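Tll1590 protein (Thermosynechococcus elongatus, PDB 6LDQ) belongs to the GT-B clan of glycosyltransferase-type proteins, and its modelled chain folds as a Rossmann-like domain of mainly parallel strands flanked by helices. Local coordinates at residues Lys92-Phe97 / Gly117-Gln122; Asn112-Gly117 / Met158-Ile163. All coordinates share one frame; numbering follows the deposited sequence.

Contact 1: residues Lys92-Phe97 / Gly117-Gln122; sequences KFVEAF and GWVGWQ
V94 lays its CG2 methyl over the branched end of V119, with V94 CG2 3.7 Å from V119 CG1 and nearly as close to V119 CG2. This methyl stands anti to the carbonyl carbon of V94, the torsion that lets one branch meet both methyls of V119; the two valines run past one another, pointing opposite ways. The same methyl also approaches the six-membered ring of W118, V94 CG2 to W118 CZ3 being 4.1 Å, and Q122 adds its CB at the margin. Deeper in, F93 lies roughly perpendicular to V119, with F93 CD1 4.1 Å from V119 CG2. No hydrogen bond spans the interface, so dispersion and the burial of apolar surface carry it. The local helix axes approach to 9.9 Å at a signed crossing angle of -58°, and the closest CA pair is V94 with V119. W118 reaches on to L90 and P91 of helix 90-104 and meets F87 edge-to-face. F93 continues down onto L73 of strand 68-73 and I11 of strand 8-11, which places helix 90-104 against the mixed sheet at these two strands.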
loop_
_atom_site.group_PDB
_atom_site.type_symbol
_atom_site.label_atom_id
_atom_site.label_comp_id
_atom_site.label_asym_id
_atom_site.label_seq_id
_atom_site.Cartn_x
_atom_site.Cartn_y
_atom_site.Cartn_z
ATOM N N LYS A 92 11.553 9.868 -5.501
ATOM C CA LYS A 92 12.665 9.326 -4.736
ATOM C C LYS A 92 12.241 8.069 -3.988
ATOM O O LYS A 92 13.021 7.111 -3.884
ATOM C CB LYS A 92 13.209 10.373 -3.764
ATOM C CG LYS A 92 13.705 11.666 -4.431
ATOM C CD LYS A 92 13.910 12.790 -3.418
ATOM C CE LYS A 92 15.140 13.620 -3.758
ATOM N NZ LYS A 92 15.266 14.844 -2.901
ATOM N N PHE A 93 11.010 8.059 -3.456
ATOM C CA PHE A 93 10.500 6.857 -2.787
ATOM C C PHE A 93 10.394 5.697 -3.760
ATOM O O PHE A 93 10.679 4.543 -3.401
ATOM C CB PHE A 93 9.152 7.140 -2.128
ATOM C CG PHE A 93 8.727 6.096 -1.129
ATOM C CD1 PHE A 93 8.185 4.897 -1.553
ATOM C CD2 PHE A 93 8.853 6.329 0.224
ATOM C CE1 PHE A 93 7.793 3.928 -0.635
ATOM C CE2 PHE A 93 8.464 5.376 1.152
ATOM C CZ PHE A 93 7.929 4.178 0.722
ATOM N N VAL A 94 10.018 5.982 -5.003
ATOM C CA VAL A 94 9.925 4.937 -6.017
ATOM C C VAL A 94 11.297 4.335 -6.303
ATOM O O VAL A 94 11.439 3.111 -6.413
ATOM C CB VAL A 94 9.274 5.490 -7.298
ATOM C CG1 VAL A 94 9.600 4.608 -8.481
ATOM C CG2 VAL A 94 7.739 5.641 -7.122
ATOM N N GLU A 95 12.324 5.185 -6.433
ATOM C CA GLU A 95 13.685 4.711 -6.701
ATOM C C GLU A 95 14.235 3.886 -5.539
ATOM O O GLU A 95 14.891 2.856 -5.753
ATOM C CB GLU A 95 14.620 5.906 -6.978
ATOM C CG GLU A 95 16.078 5.676 -6.500
ATOM C CD GLU A 95 17.021 6.852 -6.777
ATOM O OE1 GLU A 95 16.538 7.982 -7.000
ATOM O OE2 GLU A 95 18.251 6.642 -6.763
ATOM N N ALA A 96 14.021 4.352 -4.308
ATOM C CA ALA A 96 14.486 3.618 -3.139
ATOM C C ALA A 96 13.802 2.261 -3.029
ATOM O O ALA A 96 14.442 1.254 -2.684
ATOM C CB ALA A 96 14.233 4.443 -1.881
ATOM N N PHE A 97 12.492 2.221 -3.307
ATOM C CA PHE A 97 11.755 0.963 -3.245
ATOM C C PHE A 97 12.221 -0.002 -4.324
ATOM O O PHE A 97 12.293 -1.221 -4.090
ATOM C CB PHE A 97 10.248 1.215 -3.376
ATOM C CG PHE A 97 9.423 -0.056 -3.395
ATOM C CD1 PHE A 97 9.031 -0.657 -2.210
ATOM C CD2 PHE A 97 9.066 -0.667 -4.594
ATOM C CE1 PHE A 97 8.284 -1.839 -2.216
ATOM C CE2 PHE A 97 8.321 -1.860 -4.601
ATOM C CZ PHE A 97 7.930 -2.428 -3.417
ATOM N N GLY A 117 -0.244 5.302 -3.433
ATOM C CA GLY A 117 -0.838 4.747 -4.638
ATOM C C GLY A 117 -0.209 5.242 -5.917
ATOM O O GLY A 117 -0.108 4.497 -6.894
ATOM N N TRP A 118 0.174 6.526 -5.950
ATOM C CA TRP A 118 1.031 7.026 -7.017
ATOM C C TRP A 118 2.265 6.135 -7.184
ATOM O O TRP A 118 2.652 5.766 -8.301
ATOM C CB TRP A 118 1.442 8.464 -6.688
ATOM C CG TRP A 118 2.014 9.190 -7.854
ATOM C CD1 TRP A 118 1.322 9.887 -8.812
ATOM C CD2 TRP A 118 3.391 9.269 -8.212
ATOM N NE1 TRP A 118 2.202 10.407 -9.734
ATOM C CE2 TRP A 118 3.475 10.033 -9.391
ATOM C CE3 TRP A 118 4.566 8.750 -7.654
ATOM C CZ2 TRP A 118 4.694 10.315 -10.019
ATOM C CZ3 TRP A 118 5.784 9.035 -8.275
ATOM C CH2 TRP A 118 5.836 9.821 -9.443
ATOM N N VAL A 119 2.896 5.786 -6.074
ATOM C CA VAL A 119 4.045 4.881 -6.148
ATOM C C VAL A 119 3.613 3.560 -6.777
ATOM O O VAL A 119 4.253 3.051 -7.706
ATOM C CB VAL A 119 4.664 4.692 -4.750
ATOM C CG1 VAL A 119 5.714 3.569 -4.753
ATOM C CG2 VAL A 119 5.271 6.005 -4.237
ATOM N N GLY A 120 2.480 3.018 -6.319
ATOM C CA GLY A 120 1.973 1.789 -6.917
ATOM C C GLY A 120 1.663 1.952 -8.392
ATOM O O GLY A 120 2.012 1.099 -9.212
ATOM N N TRP A 121 1.032 3.075 -8.753
ATOM C CA TRP A 121 0.736 3.357 -10.151
ATOM C C TRP A 121 2.002 3.394 -11.009
ATOM O O TRP A 121 2.028 2.840 -12.114
ATOM C CB TRP A 121 -0.014 4.687 -10.231
ATOM C CG TRP A 121 -0.293 5.142 -11.592
ATOM C CD1 TRP A 121 -0.901 4.444 -12.590
ATOM C CD2 TRP A 121 0.015 6.428 -12.121
ATOM N NE1 TRP A 121 -0.995 5.228 -13.720
ATOM C CE2 TRP A 121 -0.437 6.451 -13.456
ATOM C CE3 TRP A 121 0.633 7.562 -11.596
ATOM C CZ2 TRP A 121 -0.282 7.563 -14.275
ATOM C CZ3 TRP A 121 0.786 8.671 -12.412
ATOM C CH2 TRP A 121 0.324 8.661 -13.735
ATOM N N GLN A 122 3.049 4.084 -10.539
ATOM C CA GLN A 122 4.305 4.118 -11.287
ATOM C C GLN A 122 4.912 2.719 -11.408
ATOM O O GLN A 122 5.410 2.325 -12.476
ATOM C CB GLN A 122 5.292 5.068 -10.604
ATOM C CG GLN A 122 4.998 6.533 -10.868
ATOM C CD GLN A 122 5.345 6.894 -12.283
ATOM O OE1 GLN A 122 6.405 6.509 -12.775
ATOM N NE2 GLN A 122 4.459 7.614 -12.954
#

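Contact 2: residues Asn112-Gly117 / Met158-Ile163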
loop_
_atom_site.group_PDB
_atom_site.type_symbol
_atom_site.label_atom_id
_atom_site.label_comp_id
_atom_site.label_asym_id
_atom_site.label_seq_id
_atom_site.Cartn_x
_atom_site.Cartn_y
_atom_site.Cartn_z
ATOM N N ASN A 112 -1.093 2.210 0.463
ATOM C CA ASN A 112 -1.960 2.824 1.461
ATOM C C ASN A 112 -2.020 4.333 1.261
ATOM O O ASN A 112 -0.985 5.000 1.302
ATOM C CB ASN A 112 -1.478 2.563 2.877
ATOM C CG ASN A 112 -2.514 2.957 3.911
ATOM O OD1 ASN A 112 -3.624 2.414 3.935
ATOM N ND2 ASN A 112 -2.159 3.893 4.775
ATOM N N TYR A 113 -3.240 4.865 1.130
ATOM C CA TYR A 113 -3.481 6.279 0.835
ATOM C C TYR A 113 -3.001 6.675 -0.562
ATOM O O TYR A 113 -2.056 6.097 -1.103
ATOM C CB TYR A 113 -2.834 7.181 1.895
ATOM C CG TYR A 113 -3.338 8.615 1.867
ATOM C CD1 TYR A 113 -4.698 8.898 1.916
ATOM C CD2 TYR A 113 -2.444 9.681 1.814
ATOM C CE1 TYR A 113 -5.158 10.206 1.902
ATOM C CE2 TYR A 113 -2.887 10.984 1.791
ATOM C CZ TYR A 113 -4.247 11.243 1.840
ATOM O OH TYR A 113 -4.685 12.545 1.827
ATOM N N TRP A 114 -3.624 7.711 -1.144
ATOM C CA TRP A 114 -3.399 7.993 -2.560
ATOM C C TRP A 114 -1.933 8.253 -2.877
ATOM O O TRP A 114 -1.484 7.935 -3.986
ATOM C CB TRP A 114 -4.287 9.168 -3.010
ATOM C CG TRP A 114 -3.885 10.531 -2.540
ATOM C CD1 TRP A 114 -4.342 11.183 -1.430
ATOM C CD2 TRP A 114 -2.997 11.446 -3.206
ATOM N NE1 TRP A 114 -3.771 12.447 -1.350
ATOM C CE2 TRP A 114 -2.937 12.621 -2.424
ATOM C CE3 TRP A 114 -2.239 11.379 -4.377
ATOM C CZ2 TRP A 114 -2.168 13.725 -2.796
ATOM C CZ3 TRP A 114 -1.466 12.470 -4.735
ATOM C CH2 TRP A 114 -1.432 13.623 -3.944
ATOM N N LEU A 115 -1.169 8.799 -1.918
ATOM C CA LEU A 115 0.245 9.122 -2.148
ATOM C C LEU A 115 1.071 7.859 -2.402
ATOM O O LEU A 115 1.832 7.777 -3.369
ATOM C CB LEU A 115 0.813 9.887 -0.942
ATOM C CG LEU A 115 0.341 11.330 -0.705
ATOM C CD1 LEU A 115 0.582 11.722 0.733
ATOM C CD2 LEU A 115 1.062 12.296 -1.647
ATOM N N SER A 116 0.957 6.880 -1.521
ATOM C CA SER A 116 1.565 5.578 -1.800
ATOM C C SER A 116 1.013 4.986 -3.094
ATOM O O SER A 116 1.728 4.286 -3.816
ATOM C CB SER A 116 1.311 4.637 -0.631
ATOM O OG SER A 116 1.635 5.263 0.603
ATOM N N GLY A 117 -0.244 5.302 -3.433
ATOM C CA GLY A 117 -0.838 4.747 -4.638
ATOM C C GLY A 117 -0.209 5.242 -5.917
ATOM O O GLY A 117 -0.108 4.497 -6.894
ATOM N N MET A 158 -6.816 13.379 -9.937
ATOM C CA MET A 158 -6.306 12.705 -11.128
ATOM C C MET A 158 -5.599 11.409 -10.748
ATOM O O MET A 158 -5.748 10.378 -11.421
ATOM C CB MET A 158 -5.329 13.614 -11.875
ATOM C CG MET A 158 -5.988 14.780 -12.634
ATOM S SD MET A 158 -4.689 15.849 -13.303
ATOM C CE MET A 158 -4.428 15.045 -14.870
ATOM N N VAL A 159 -4.835 11.443 -9.663
ATOM C CA VAL A 159 -4.115 10.241 -9.240
ATOM C C VAL A 159 -5.093 9.197 -8.724
ATOM O O VAL A 159 -4.978 8.004 -9.031
ATOM C CB VAL A 159 -3.061 10.585 -8.174
ATOM C CG1 VAL A 159 -2.414 9.282 -7.641
ATOM C CG2 VAL A 159 -2.012 11.534 -8.714
ATOM N N GLU A 160 -6.078 9.632 -7.934
ATOM C CA GLU A 160 -7.063 8.697 -7.407
ATOM C C GLU A 160 -7.857 8.030 -8.528
ATOM O O GLU A 160 -8.201 6.844 -8.440
ATOM C CB GLU A 160 -7.972 9.422 -6.411
ATOM C CG GLU A 160 -7.186 9.932 -5.199
ATOM C CD GLU A 160 -8.039 10.328 -4.015
ATOM O OE1 GLU A 160 -7.568 10.153 -2.876
ATOM O OE2 GLU A 160 -9.155 10.845 -4.213
ATOM N N LYS A 161 -8.161 8.771 -9.593
ATOM C CA LYS A 161 -8.791 8.154 -10.756
ATOM C C LYS A 161 -7.865 7.113 -11.387
ATOM O O LYS A 161 -8.290 5.990 -11.705
ATOM C CB LYS A 161 -9.174 9.227 -11.776
ATOM C CG LYS A 161 -10.372 10.086 -11.354
ATOM C CD LYS A 161 -10.583 11.203 -12.355
ATOM C CE LYS A 161 -11.661 12.153 -11.867
ATOM N NZ LYS A 161 -12.040 13.087 -12.943
ATOM N N ALA A 162 -6.593 7.461 -11.567
ATOM C CA ALA A 162 -5.657 6.523 -12.188
ATOM C C ALA A 162 -5.532 5.243 -11.374
ATOM O O ALA A 162 -5.394 4.155 -11.936
ATOM C CB ALA A 162 -4.285 7.173 -12.364
ATOM N N ILE A 163 -5.583 5.357 -10.052
ATOM C CA ILE A 163 -5.460 4.179 -9.203
ATOM C C ILE A 163 -6.703 3.304 -9.330
ATOM O O ILE A 163 -6.606 2.089 -9.530
ATOM C CB ILE A 163 -5.213 4.595 -7.747
ATOM C CG1 ILE A 163 -3.837 5.246 -7.606
ATOM C CG2 ILE A 163 -5.269 3.360 -6.844
ATOM C CD1 ILE A 163 -3.715 6.105 -6.381
#
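W114 carries its CG in the crowded position between its backbone N and carbonyl carbon (chi1 73°), which turns the indole toward segment 158-163 of helix 153-166. E160 comes to meet it with CG beside its own backbone N and an extended chain beyond, so that the two side chains lie roughly perpendicular. The carboxylate tip rests against the root of the tryptophan, E160 OE1 lying 3.4 Å from W114 CB, and its plane stands 88° from that of the indole. V159 meets the benzo part of the ring at its edge and close to its plane, with V159 CG1 3.9 Å from W114 CE3. One face of the indole is covered by L115, whose CG sits over the ring centre, so the ring is confined from two directions. One turn on, I163 sends its CD1 against bare backbone: G117 has no side chain, and I163 CD1 packs directly on G117 CA at 3.6 Å and also touches W114 O. The local axes are 9.5 Å apart and cross at 66°. S116 OG donates to N112 O at 2.7 Å and accepts from V13 N, linking helix 113-126 to N112 and to the loop after strand 8-11. A thiocyanate ion lies about 4 Å from the W114 side chain. No hydrogen bond or salt bridge joins the two segments, so they are held by van der Waals packing, apolar at V159, with a carboxylate at W114. Across this contact the buried E160 OE1 touches only carbon atoms of W114, which implies close packing without a bond; the E160 side chain also touches Y135.

In the fold
Helix 113-126 is common to both contacts: contact 1 packs helix 90-104 against it and contact 2 packs helix 153-166 on its other flank. G117 lies in both segments but touches the partner helix only in contact 2. The crossings are of similar size but opposite sign. Contact 2 is buried at every touching residue, whereas contact 1 is only partly buried. Chemistry follows place: aliphatic and aromatic groups alone make the closer touches of contact 1, while contact 2, near the beginning of the shared helix, adds a carboxylate and side-chain-to-backbone packing at a glycine. The contacts meet directly, W118 CD1 lying 3.7 Å from V159 CG2, so the three helices form one continuous layer.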